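Local coordinates for protein PlzA (Borrelia burgdorferi, PDB 7MIE) that binds the bacterial second messenger cyclic di-GMP through a PilZ-type beta-barrel domain and its N-terminal arginine-bearing linker, probably acting as a signalling receptor, at residues L183-D188 with C201-L206; K189-F194 with I230-F235; G210-S215 with V259-I264. All blocks are in the same frame, centred on the assembly; numbering follows the deposited sequence.

Interaction 1. Residues L183-D188 with C201-L206; sequences LKIDSD and CLIKDL. With C2E (9,9'-[(2R,3R,3aS,5S,7aR,9R,10R,10aS,12S,14aR)-3,5,10,12-tetrahydroxy-5,12-dioxidooctahydro-2H,7H-difuro[3,2-d:3',2'-j][1,3,7,9,2,8]tetraoxadiphosphacyclododecine-2,9-diyl]bis(2-amino-1,9-dihydro-6H-purin-6-one)), chain C.
Asp188 and Ile203 meet through one nearly straight backbone bond, Ile203 N to Asp188 O at 2.8 Å with an N-H...O angle of 171°, where the connection running from helix 177-182 to strand 189-193 joins strand 198-207 of the PilZ beta-barrel. The same oxygen also takes a CA-H...O contact from Leu202 CA. The contact shows how one bond can fix the last loop residue against the sheet just before its own strand begins. With CG set between the backbone N and the carbonyl carbon (chi1 69°), the Asp188 side chain runs at a slant across that of Leu202, whose CD2 lies 3.8 Å from OD1. Asp188 OD2 accepts from a water, 2.6 Å away, that also donates to Ile203 O and accepts from Lys204 NZ, so a water, rather than a salt bridge, links the opposite charges, its lysine leg the longest of the three. On the side turned to helix 273-283, Ile185 and Ile203 extend toward each other tip to tip, CD1 to CD1 at 4.2 Å, and Leu183 CD1 and Leu206 CD1 make a second, looser apolar contact at 4.3 Å. The helix adds Leu278 against Ile185 and Tyr275 against Leu206. Beyond this core, Lys204 and Asp205 form a classic beta bulge opposite Leu212. Asp205 belongs to the c-di-GMP site, to which Arg172, Arg168 and Ser207 also contribute hydrogen bonds. One oxygen of Asp205, OD1, accepts hydrogen bonds from both N1 and N2 of a guanine, each 2.9 Å away.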
loop_
_atom_site.group_PDB
_atom_site.type_symbol
_atom_site.label_atom_id
_atom_site.label_comp_id
_atom_site.label_asym_id
_atom_site.label_seq_id
_atom_site.Cartn_x
_atom_site.Cartn_y
_atom_site.Cartn_z
ATOM N N LEU A 183 12.638 4.767 -7.347
ATOM C CA LEU A 183 12.701 4.418 -5.928
ATOM C C LEU A 183 13.562 5.419 -5.167
ATOM O O LEU A 183 14.551 5.916 -5.700
ATOM C CB LEU A 183 13.384 3.065 -5.819
ATOM C CG LEU A 183 12.483 1.860 -6.036
ATOM C CD1 LEU A 183 13.375 0.644 -6.218
ATOM C CD2 LEU A 183 11.505 1.679 -4.858
ATOM N N LYS A 184 13.203 5.682 -3.913
ATOM C CA LYS A 184 13.959 6.656 -3.132
ATOM C C LYS A 184 15.077 5.934 -2.389
ATOM O O LYS A 184 15.297 6.200 -1.206
ATOM C CB LYS A 184 13.064 7.390 -2.127
ATOM C CG LYS A 184 11.869 8.143 -2.694
ATOM C CD LYS A 184 12.222 9.396 -3.482
ATOM C CE LYS A 184 11.174 9.776 -4.510
ATOM N NZ LYS A 184 11.799 10.303 -5.750
ATOM N N ILE A 185 15.738 4.989 -3.071
ATOM C CA ILE A 185 16.992 4.403 -2.613
ATOM C C ILE A 185 18.053 4.716 -3.662
ATOM O O ILE A 185 17.716 4.975 -4.799
ATOM C CB ILE A 185 16.901 2.881 -2.361
ATOM C CG1 ILE A 185 16.734 2.083 -3.654
ATOM C CG2 ILE A 185 15.809 2.549 -1.344
ATOM C CD1 ILE A 185 16.949 0.589 -3.466
ATOM N N ASP A 186 19.328 4.657 -3.264
ATOM C CA ASP A 186 20.413 5.252 -4.032
ATOM C C ASP A 186 20.995 4.247 -5.014
ATOM O O ASP A 186 21.445 4.605 -6.108
ATOM C CB ASP A 186 21.527 5.734 -3.096
ATOM C CG ASP A 186 21.202 7.052 -2.419
ATOM O OD1 ASP A 186 20.355 7.799 -2.954
ATOM O OD2 ASP A 186 21.806 7.327 -1.370
ATOM N N SER A 187 21.056 2.995 -4.573
ATOM C CA SER A 187 21.675 1.940 -5.342
ATOM C C SER A 187 21.053 0.616 -4.931
ATOM O O SER A 187 20.211 0.577 -4.032
ATOM C CB SER A 187 23.178 1.894 -5.101
ATOM O OG SER A 187 23.454 1.129 -3.936
ATOM N N ASP A 188 21.523 -0.433 -5.613
ATOM C CA ASP A 188 21.145 -1.816 -5.412
ATOM C C ASP A 188 21.927 -2.473 -4.277
ATOM O O ASP A 188 21.764 -3.670 -4.039
ATOM C CB ASP A 188 21.269 -2.580 -6.730
ATOM C CG ASP A 188 22.684 -2.804 -7.246
ATOM O OD1 ASP A 188 23.640 -2.191 -6.708
ATOM O OD2 ASP A 188 22.816 -3.602 -8.174
ATOM N N CYS A 201 25.185 -7.830 -0.426
ATOM C CA CYS A 201 24.380 -8.462 -1.459
ATOM C C CYS A 201 23.925 -7.398 -2.452
ATOM O O CYS A 201 24.093 -6.212 -2.190
ATOM C CB CYS A 201 23.223 -9.255 -0.849
ATOM S SG CYS A 201 21.995 -8.239 0.017
ATOM N N LEU A 202 23.375 -7.829 -3.593
ATOM C CA LEU A 202 22.749 -6.894 -4.522
ATOM C C LEU A 202 21.234 -7.135 -4.516
ATOM O O LEU A 202 20.800 -8.281 -4.582
ATOM C CB LEU A 202 23.331 -7.082 -5.930
ATOM C CG LEU A 202 24.825 -6.775 -6.073
ATOM C CD1 LEU A 202 25.254 -6.792 -7.532
ATOM C CD2 LEU A 202 25.170 -5.442 -5.420
ATOM N N ILE A 203 20.441 -6.058 -4.411
ATOM C CA ILE A 203 18.987 -6.209 -4.543
ATOM C C ILE A 203 18.637 -6.466 -6.020
ATOM O O ILE A 203 18.988 -5.661 -6.888
ATOM C CB ILE A 203 18.225 -4.979 -3.998
ATOM C CG1 ILE A 203 18.693 -4.538 -2.598
ATOM C CG2 ILE A 203 16.710 -5.249 -4.063
ATOM C CD1 ILE A 203 18.233 -3.151 -2.202
ATOM N N LYS A 204 17.895 -7.551 -6.286
ATOM C CA LYS A 204 17.407 -7.882 -7.621
ATOM C C LYS A 204 15.938 -7.494 -7.790
ATOM O O LYS A 204 15.565 -7.054 -8.872
ATOM C CB LYS A 204 17.635 -9.358 -7.948
ATOM C CG LYS A 204 19.093 -9.803 -7.878
ATOM C CD LYS A 204 20.105 -8.809 -8.459
ATOM C CE LYS A 204 20.159 -8.778 -9.978
ATOM N NZ LYS A 204 21.180 -7.815 -10.482
ATOM N N ASP A 205 15.111 -7.676 -6.742
ATOM C CA ASP A 205 13.734 -7.206 -6.788
ATOM C C ASP A 205 13.219 -6.916 -5.381
ATOM O O ASP A 205 13.780 -7.412 -4.391
ATOM C CB ASP A 205 12.829 -8.117 -7.640
ATOM C CG ASP A 205 12.531 -9.503 -7.087
ATOM O OD1 ASP A 205 12.101 -9.581 -5.941
ATOM O OD2 ASP A 205 12.706 -10.520 -7.852
ATOM N N LEU A 206 12.197 -6.059 -5.327
ATOM C CA LEU A 206 11.553 -5.661 -4.072
ATOM C C LEU A 206 10.037 -5.745 -4.223
ATOM O O LEU A 206 9.499 -5.480 -5.295
ATOM C CB LEU A 206 11.892 -4.200 -3.729
ATOM C CG LEU A 206 13.350 -3.891 -3.366
ATOM C CD1 LEU A 206 13.528 -2.384 -3.106
ATOM C CD2 LEU A 206 13.741 -4.682 -2.103
HETATM P P1 C2E C . 5.593 -17.417 0.571
HETATM O O2P C2E C . 6.550 -18.273 -0.141
HETATM O O1P C2E C . 5.362 -17.570 2.053
HETATM O "O5'" C2E C . 6.222 -15.943 0.440
HETATM C "C5'" C2E C . 5.596 -14.877 1.173
HETATM C "C4'" C2E C . 6.002 -13.551 0.572
HETATM O "O4'" C2E C . 7.441 -13.431 0.591
HETATM C "C3'" C2E C . 5.644 -13.360 -0.905
HETATM O "O3'" C2E C . 4.291 -12.921 -0.960
HETATM C "C2'" C2E C . 6.558 -12.142 -1.212
HETATM O "O2'" C2E C . 6.019 -10.981 -0.612
HETATM C "C1'" C2E C . 7.822 -12.506 -0.414
HETATM N N9 C2E C . 8.842 -13.116 -1.253
HETATM C C8 C2E C . 9.280 -14.420 -1.300
HETATM N N7 C2E C . 10.221 -14.616 -2.183
HETATM C C5 C2E C . 10.382 -13.362 -2.780
HETATM C C6 C2E C . 11.235 -12.949 -3.829
HETATM O O6 C2E C . 11.994 -13.665 -4.499
HETATM N N1 C2E C . 11.058 -11.585 -4.122
HETATM C C2 C2E C . 10.188 -10.734 -3.470
HETATM N N2 C2E C . 10.129 -9.448 -3.878
HETATM N N3 C2E C . 9.380 -11.118 -2.487
HETATM C C4 C2E C . 9.541 -12.440 -2.204
HETATM P P11 C2E C . 3.521 -13.049 -2.379
HETATM O O21 C2E C . 2.235 -12.332 -2.145
HETATM O O11 C2E C . 4.449 -12.505 -3.432
HETATM O O5A C2E C . 3.408 -14.646 -2.578
HETATM C C5A C2E C . 2.392 -15.294 -1.772
HETATM C C4A C2E C . 2.608 -16.780 -1.840
HETATM O O4A C2E C . 2.412 -17.245 -3.196
HETATM C C3A C2E C . 4.030 -17.222 -1.489
HETATM O O3A C2E C . 4.121 -17.255 -0.066
HETATM C C2A C2E C . 4.084 -18.576 -2.191
HETATM O O2A C2E C . 3.396 -19.587 -1.468
HETATM C C1A C2E C . 3.356 -18.233 -3.496
HETATM N N91 C2E C . 4.225 -17.820 -4.582
HETATM C C81 C2E C . 4.391 -16.550 -5.094
HETATM N N71 C2E C . 5.259 -16.527 -6.072
HETATM C C51 C2E C . 5.678 -17.852 -6.226
HETATM C C61 C2E C . 6.602 -18.444 -7.137
HETATM O O61 C2E C . 7.258 -17.933 -8.053
HETATM N N11 C2E C . 6.708 -19.817 -6.933
HETATM C C21 C2E C . 6.068 -20.532 -5.952
HETATM N N21 C2E C . 6.327 -21.851 -5.924
HETATM N N31 C2E C . 5.167 -20.000 -5.124
HETATM C C41 C2E C . 5.043 -18.648 -5.306
HETATM O O HOH W 1 20.708 -4.997 -8.875
#

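Interaction 2. Residues K189-F194 with I230-F235; sequences KAFIKF and IFSFEF
The torsions of Phe231 and Ile192 bring the two together: Phe231 places CG anti to its backbone N (chi1 167°), while Ile192 carries CG1 beside its own N and bends again at chi2 (-66°), so that CD1 arrives at the edge of the phenyl ring, 4.0 Å from Phe231 CD1. They sit on neighbouring antiparallel strands of the PilZ beta-barrel, 189-193 and 228-233, whose short segments approach to 4.7 Å. The pair exemplifies how alternation in a barrel strand sorts side chains. Ile192 and Phe231 form a non-hydrogen-bonded pair facing the buried interior, where Val213 packs against both and Ala211 meets the phenylalanine. Ala190 CB joins them from near the start of its strand, 3.8 Å from Phe231 CE1 and also against Phe233 CB. The hydrogen-bonded pairs Phe191-Ser232 and Lys193-Ile230 turn their side chains to the other face. Each pair is closed by two reciprocal amide bonds, Phe191 N to Ser232 O being the shortest at 2.8 Å. On this outer face Ser232 OG lies near the plane of the Phe191 ring, at its edge, and 3.6 Å from Phe191 CB; the hydroxyl itself is hydrogen-bonded to Glu239, and Lys198 makes a cation-pi contact with the ring. Lys193 bends back at chi3 and chi4, laying CE against Ile230 CG2. That fold brings its ammonium to a water that donates to both Ile230 O and Ser232 OG. Beyond the last regular pair a second water takes over, donating to Lys189 O at 2.7 Å and accepting from Glu234 N.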
loop_
_atom_site.group_PDB
_atom_site.type_symbol
_atom_site.label_atom_id
_atom_site.label_comp_id
_atom_site.label_asym_id
_atom_site.label_seq_id
_atom_site.Cartn_x
_atom_site.Cartn_y
_atom_site.Cartn_z
ATOM N N LYS A 189 22.781 -1.713 -3.577
ATOM C CA LYS A 189 23.631 -2.353 -2.583
ATOM C C LYS A 189 22.868 -2.508 -1.275
ATOM O O LYS A 189 22.229 -1.572 -0.816
ATOM C CB LYS A 189 24.914 -1.555 -2.333
ATOM C CG LYS A 189 25.915 -1.547 -3.482
ATOM C CD LYS A 189 27.299 -1.123 -3.030
ATOM C CE LYS A 189 28.053 -0.373 -4.108
ATOM N NZ LYS A 189 27.376 0.903 -4.440
ATOM N N ALA A 190 22.951 -3.705 -0.688
ATOM C CA ALA A 190 22.315 -3.974 0.591
ATOM C C ALA A 190 23.158 -4.969 1.384
ATOM O O ALA A 190 24.242 -5.369 0.949
ATOM C CB ALA A 190 20.904 -4.496 0.389
ATOM N N PHE A 191 22.627 -5.355 2.547
ATOM C CA PHE A 191 23.295 -6.261 3.462
ATOM C C PHE A 191 22.299 -7.305 3.932
ATOM O O PHE A 191 21.119 -6.997 4.103
ATOM C CB PHE A 191 23.832 -5.503 4.682
ATOM C CG PHE A 191 24.911 -4.496 4.374
ATOM C CD1 PHE A 191 26.193 -4.908 4.032
ATOM C CD2 PHE A 191 24.650 -3.137 4.426
ATOM C CE1 PHE A 191 27.189 -3.988 3.730
ATOM C CE2 PHE A 191 25.647 -2.213 4.135
ATOM C CZ PHE A 191 26.916 -2.638 3.792
ATOM N N ILE A 192 22.814 -8.517 4.147
ATOM C CA ILE A 192 22.110 -9.634 4.745
ATOM C C ILE A 192 22.882 -10.056 6.000
ATOM O O ILE A 192 24.099 -10.228 5.939
ATOM C CB ILE A 192 22.013 -10.762 3.691
ATOM C CG1 ILE A 192 20.945 -10.444 2.642
ATOM C CG2 ILE A 192 21.757 -12.116 4.334
ATOM C CD1 ILE A 192 19.532 -10.414 3.188
ATOM N N LYS A 193 22.170 -10.185 7.131
ATOM C CA LYS A 193 22.720 -10.632 8.404
ATOM C C LYS A 193 22.008 -11.902 8.862
ATOM O O LYS A 193 20.781 -11.924 8.951
ATOM C CB LYS A 193 22.449 -9.595 9.493
ATOM C CG LYS A 193 23.359 -8.379 9.494
ATOM C CD LYS A 193 23.330 -7.593 10.786
ATOM C CE LYS A 193 22.033 -6.841 11.003
ATOM N NZ LYS A 193 21.949 -5.621 10.166
ATOM N N PHE A 194 22.790 -12.942 9.180
ATOM C CA PHE A 194 22.277 -14.166 9.772
ATOM C C PHE A 194 23.447 -14.993 10.296
ATOM O O PHE A 194 24.522 -14.994 9.688
ATOM C CB PHE A 194 21.485 -14.986 8.749
ATOM C CG PHE A 194 22.319 -15.777 7.775
ATOM C CD1 PHE A 194 22.828 -15.186 6.625
ATOM C CD2 PHE A 194 22.597 -17.119 8.006
ATOM C CE1 PHE A 194 23.605 -15.911 5.732
ATOM C CE2 PHE A 194 23.372 -17.844 7.111
ATOM C CZ PHE A 194 23.876 -17.240 5.979
ATOM N N ILE A 230 18.211 -10.584 8.713
ATOM C CA ILE A 230 17.891 -9.174 8.751
ATOM C C ILE A 230 18.418 -8.590 7.445
ATOM O O ILE A 230 19.590 -8.754 7.098
ATOM C CB ILE A 230 18.444 -8.466 10.012
ATOM C CG1 ILE A 230 17.770 -8.986 11.287
ATOM C CG2 ILE A 230 18.283 -6.960 9.888
ATOM C CD1 ILE A 230 18.559 -8.767 12.554
ATOM N N PHE A 231 17.492 -8.010 6.673
ATOM C CA PHE A 231 17.831 -7.369 5.412
ATOM C C PHE A 231 17.911 -5.878 5.669
ATOM O O PHE A 231 17.036 -5.310 6.307
ATOM C CB PHE A 231 16.731 -7.696 4.388
ATOM C CG PHE A 231 16.710 -6.900 3.104
ATOM C CD1 PHE A 231 17.730 -7.035 2.176
ATOM C CD2 PHE A 231 15.633 -6.070 2.794
ATOM C CE1 PHE A 231 17.675 -6.352 0.965
ATOM C CE2 PHE A 231 15.577 -5.390 1.580
ATOM C CZ PHE A 231 16.606 -5.530 0.678
ATOM N N SER A 232 18.974 -5.244 5.167
ATOM C CA SER A 232 19.116 -3.828 5.414
ATOM C C SER A 232 19.786 -3.135 4.239
ATOM O O SER A 232 20.511 -3.748 3.436
ATOM C CB SER A 232 19.872 -3.583 6.728
ATOM O OG SER A 232 21.236 -3.926 6.571
ATOM N N PHE A 233 19.500 -1.840 4.146
ATOM C CA PHE A 233 20.180 -0.994 3.182
ATOM C C PHE A 233 20.209 0.445 3.684
ATOM O O PHE A 233 19.371 0.859 4.479
ATOM C CB PHE A 233 19.464 -1.036 1.830
ATOM C CG PHE A 233 17.963 -0.863 1.909
ATOM C CD1 PHE A 233 17.128 -1.964 2.084
ATOM C CD2 PHE A 233 17.378 0.387 1.750
ATOM C CE1 PHE A 233 15.745 -1.803 2.120
ATOM C CE2 PHE A 233 15.997 0.544 1.779
ATOM C CZ PHE A 233 15.179 -0.553 1.960
ATOM N N GLU A 234 21.156 1.222 3.153
ATOM C CA GLU A 234 21.320 2.600 3.588
ATOM C C GLU A 234 20.088 3.369 3.150
ATOM O O GLU A 234 19.583 3.168 2.046
ATOM C CB GLU A 234 22.576 3.218 2.969
ATOM C CG GLU A 234 23.864 2.559 3.434
ATOM C CD GLU A 234 24.674 3.299 4.490
ATOM O OE1 GLU A 234 25.902 3.077 4.542
ATOM O OE2 GLU A 234 24.080 4.070 5.280
ATOM N N PHE A 235 19.596 4.205 4.056
ATOM C CA PHE A 235 18.402 4.988 3.808
ATOM C C PHE A 235 18.409 6.167 4.771
ATOM O O PHE A 235 18.803 6.010 5.929
ATOM C CB PHE A 235 17.155 4.116 3.977
ATOM C CG PHE A 235 15.874 4.726 3.461
ATOM C CD1 PHE A 235 15.698 4.987 2.110
ATOM C CD2 PHE A 235 14.843 5.046 4.334
ATOM C CE1 PHE A 235 14.522 5.556 1.647
ATOM C CE2 PHE A 235 13.660 5.598 3.865
ATOM C CZ PHE A 235 13.502 5.851 2.521
HETATM O O HOH W 2 22.735 0.157 1.212
HETATM O O HOH W 3 21.399 -6.768 7.773
#

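Interaction 3. Residues G210-S215 with V259-I264; sequences GALVIS and VFALGI. With C2E (9,9'-[(2R,3R,3aS,5S,7aR,9R,10R,10aS,12S,14aR)-3,5,10,12-tetrahydroxy-5,12-dioxidooctahydro-2H,7H-difuro[3,2-d:3',2'-j][1,3,7,9,2,8]tetraoxadiphosphacyclododecine-2,9-diyl]bis(2-amino-1,9-dihydro-6H-purin-6-one)), chain C.
Val213 and Leu262 lie side by side and point the same way, with Val213 CG2 3.9 Å from Leu262 CB; the same methyl also touches Ile264 CD1, so one valine branch spans two residues of the facing strand. Phe231 and Ile192 pack against this buried side. On the reverse face the side chains meet differently. Leu212 has CG anti to its backbone N, and chi1 177° with chi2 67° carries CD1 over to the neighbouring strand, where it lies 3.4 Å from Leu262 O and close to Ala261 CB. Ile214 sets CG1 against that same alanine and crosses its CG2 over Val259 CG2. The alternation reflects regular antiparallel pairing of strands 210-215 and 260-266 in the PilZ beta-barrel, an instance of a sheet whose backbone builds part of a ligand site. Three hydrogen-bonded pairs, Ala211-Ile264, Val213-Leu262 and Ser215-Phe260, supply six amide bonds; the straightest, Phe260 N to Ser215 O, has an angle of 177° at the hydrogen. That oxygen also stands at the edge of the Phe260 ring, 3.3 Å from CD1. At the opposite end the pairing meets c-di-GMP. Gly210 CA approaches Ile264 O at 3.1 Å, in a CA-H...O contact, and Gly263, facing Leu212, presents only backbone to the guanine. The backbone lies over one face of this base, with Ala211 N 3.3 Å from C2 and Ile264 O as far from N9, contacts with the face and not hydrogen bonds. Leu212 CB rests 3.6 Å from the guanine O6.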
loop_
_atom_site.group_PDB
_atom_site.type_symbol
_atom_site.label_atom_id
_atom_site.label_comp_id
_atom_site.label_asym_id
_atom_site.label_seq_id
_atom_site.Cartn_x
_atom_site.Cartn_y
_atom_site.Cartn_z
ATOM N N GLY A 210 8.650 -8.609 0.555
ATOM C CA GLY A 210 9.952 -9.277 0.560
ATOM C C GLY A 210 10.907 -8.753 -0.508
ATOM O O GLY A 210 10.702 -7.669 -1.054
ATOM N N ALA A 211 11.917 -9.573 -0.847
ATOM C CA ALA A 211 13.000 -9.146 -1.712
ATOM C C ALA A 211 13.698 -10.366 -2.280
ATOM O O ALA A 211 13.614 -11.446 -1.706
ATOM C CB ALA A 211 14.001 -8.288 -0.946
ATOM N N LEU A 212 14.331 -10.188 -3.440
ATOM C CA LEU A 212 15.262 -11.193 -3.931
ATOM C C LEU A 212 16.617 -10.516 -3.965
ATOM O O LEU A 212 16.709 -9.387 -4.452
ATOM C CB LEU A 212 14.878 -11.638 -5.350
ATOM C CG LEU A 212 15.848 -12.642 -5.994
ATOM C CD1 LEU A 212 15.823 -14.002 -5.282
ATOM C CD2 LEU A 212 15.508 -12.842 -7.463
ATOM N N VAL A 213 17.641 -11.173 -3.387
ATOM C CA VAL A 213 18.974 -10.602 -3.380
ATOM C C VAL A 213 19.943 -11.653 -3.921
ATOM O O VAL A 213 19.666 -12.841 -3.866
ATOM C CB VAL A 213 19.409 -10.146 -1.977
ATOM C CG1 VAL A 213 18.487 -9.059 -1.418
ATOM C CG2 VAL A 213 19.503 -11.340 -1.023
ATOM N N ILE A 214 21.054 -11.169 -4.476
ATOM C CA ILE A 214 22.128 -12.018 -4.968
ATOM C C ILE A 214 23.366 -11.773 -4.108
ATOM O O ILE A 214 23.630 -10.638 -3.716
ATOM C CB ILE A 214 22.380 -11.728 -6.461
ATOM C CG1 ILE A 214 21.393 -12.517 -7.320
ATOM C CG2 ILE A 214 23.828 -11.998 -6.854
ATOM C CD1 ILE A 214 21.696 -12.513 -8.802
ATOM N N SER A 215 24.097 -12.852 -3.789
ATOM C CA SER A 215 25.395 -12.702 -3.143
ATOM C C SER A 215 26.176 -14.014 -3.142
ATOM O O SER A 215 25.855 -14.940 -3.891
ATOM C CB SER A 215 25.257 -12.145 -1.742
ATOM O OG SER A 215 25.334 -13.172 -0.763
ATOM N N VAL A 259 27.033 -17.605 -7.956
ATOM C CA VAL A 259 26.409 -16.769 -6.880
ATOM C C VAL A 259 25.076 -17.391 -6.462
ATOM O O VAL A 259 24.528 -18.230 -7.178
ATOM C CB VAL A 259 26.243 -15.299 -7.320
ATOM C CG1 VAL A 259 27.549 -14.523 -7.245
ATOM C CG2 VAL A 259 25.601 -15.170 -8.695
ATOM N N PHE A 260 24.563 -16.958 -5.302
ATOM C CA PHE A 260 23.356 -17.513 -4.710
ATOM C C PHE A 260 22.255 -16.449 -4.718
ATOM O O PHE A 260 22.468 -15.328 -4.265
ATOM C CB PHE A 260 23.636 -18.002 -3.282
ATOM C CG PHE A 260 24.930 -18.758 -3.079
ATOM C CD1 PHE A 260 26.119 -18.085 -2.816
ATOM C CD2 PHE A 260 24.963 -20.144 -3.123
ATOM C CE1 PHE A 260 27.307 -18.779 -2.618
ATOM C CE2 PHE A 260 26.150 -20.838 -2.927
ATOM C CZ PHE A 260 27.320 -20.155 -2.674
ATOM N N ALA A 261 21.089 -16.813 -5.260
ATOM C CA ALA A 261 19.923 -15.944 -5.281
ATOM C C ALA A 261 18.998 -16.360 -4.148
ATOM O O ALA A 261 18.499 -17.481 -4.134
ATOM C CB ALA A 261 19.214 -16.010 -6.620
ATOM N N LEU A 262 18.717 -15.415 -3.251
ATOM C CA LEU A 262 18.008 -15.690 -2.019
ATOM C C LEU A 262 16.688 -14.908 -1.996
ATOM O O LEU A 262 16.718 -13.687 -1.976
ATOM C CB LEU A 262 18.923 -15.202 -0.889
ATOM C CG LEU A 262 18.356 -15.320 0.524
ATOM C CD1 LEU A 262 18.149 -16.778 0.904
ATOM C CD2 LEU A 262 19.270 -14.635 1.538
ATOM N N GLY A 263 15.558 -15.626 -1.979
ATOM C CA GLY A 263 14.232 -15.036 -1.807
ATOM C C GLY A 263 13.901 -14.878 -0.323
ATOM O O GLY A 263 14.170 -15.787 0.457
ATOM N N ILE A 264 13.340 -13.722 0.070
ATOM C CA ILE A 264 13.116 -13.377 1.465
ATOM C C ILE A 264 11.668 -12.934 1.635
ATOM O O ILE A 264 11.175 -12.132 0.850
ATOM C CB ILE A 264 14.040 -12.206 1.873
ATOM C CG1 ILE A 264 15.524 -12.549 1.667
ATOM C CG2 ILE A 264 13.717 -11.730 3.298
ATOM C CD1 ILE A 264 16.459 -11.351 1.698
HETATM P P1 C2E C . 5.593 -17.417 0.571
HETATM O O2P C2E C . 6.550 -18.273 -0.141
HETATM O O1P C2E C . 5.362 -17.570 2.053
HETATM O "O5'" C2E C . 6.222 -15.943 0.440
HETATM C "C5'" C2E C . 5.596 -14.877 1.173
HETATM C "C4'" C2E C . 6.002 -13.551 0.572
HETATM O "O4'" C2E C . 7.441 -13.431 0.591
HETATM C "C3'" C2E C . 5.644 -13.360 -0.905
HETATM O "O3'" C2E C . 4.291 -12.921 -0.960
HETATM C "C2'" C2E C . 6.558 -12.142 -1.212
HETATM O "O2'" C2E C . 6.019 -10.981 -0.612
HETATM C "C1'" C2E C . 7.822 -12.506 -0.414
HETATM N N9 C2E C . 8.842 -13.116 -1.253
HETATM C C8 C2E C . 9.280 -14.420 -1.300
HETATM N N7 C2E C . 10.221 -14.616 -2.183
HETATM C C5 C2E C . 10.382 -13.362 -2.780
HETATM C C6 C2E C . 11.235 -12.949 -3.829
HETATM O O6 C2E C . 11.994 -13.665 -4.499
HETATM N N1 C2E C . 11.058 -11.585 -4.122
HETATM C C2 C2E C . 10.188 -10.734 -3.470
HETATM N N2 C2E C . 10.129 -9.448 -3.878
HETATM N N3 C2E C . 9.380 -11.118 -2.487
HETATM C C4 C2E C . 9.541 -12.440 -2.204
HETATM P P11 C2E C . 3.521 -13.049 -2.379
HETATM O O21 C2E C . 2.235 -12.332 -2.145
HETATM O O11 C2E C . 4.449 -12.505 -3.432
HETATM O O5A C2E C . 3.408 -14.646 -2.578
HETATM C C5A C2E C . 2.392 -15.294 -1.772
HETATM C C4A C2E C . 2.608 -16.780 -1.840
HETATM O O4A C2E C . 2.412 -17.245 -3.196
HETATM C C3A C2E C . 4.030 -17.222 -1.489
HETATM O O3A C2E C . 4.121 -17.255 -0.066
HETATM C C2A C2E C . 4.084 -18.576 -2.191
HETATM O O2A C2E C . 3.396 -19.587 -1.468
HETATM C C1A C2E C . 3.356 -18.233 -3.496
HETATM N N91 C2E C . 4.225 -17.820 -4.582
HETATM C C81 C2E C . 4.391 -16.550 -5.094
HETATM N N71 C2E C . 5.259 -16.527 -6.072
HETATM C C51 C2E C . 5.678 -17.852 -6.226
HETATM C C61 C2E C . 6.602 -18.444 -7.137
HETATM O O61 C2E C . 7.258 -17.933 -8.053
HETATM N N11 C2E C . 6.708 -19.817 -6.933
HETATM C C21 C2E C . 6.068 -20.532 -5.952
HETATM N N21 C2E C . 6.327 -21.851 -5.924
HETATM N N31 C2E C . 5.167 -20.000 -5.124
HETATM C C41 C2E C . 5.043 -18.648 -5.306
#

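How the interactions relate
From the N-terminal side, the chain leaves helix 177-182 through 183-188, enters strand 189-193 and turns back along 198-207, so interaction 1 closes a short loop around that hairpin. Interaction 2 opens inside it, at 189-194, but closes only at 230-235; the two therefore cross. Interaction 3 starts at 210-215, after interaction 1 has closed, and ends at 259-264, crossing interaction 2 while standing in series with interaction 1. Strand 198-207 lies between 189-193 and 210-215, joining all three contacts in one sheet. Inside the barrel, Ile192 reaches Ile264, and interactions 1 and 3 both border the same c-di-GMP molecule.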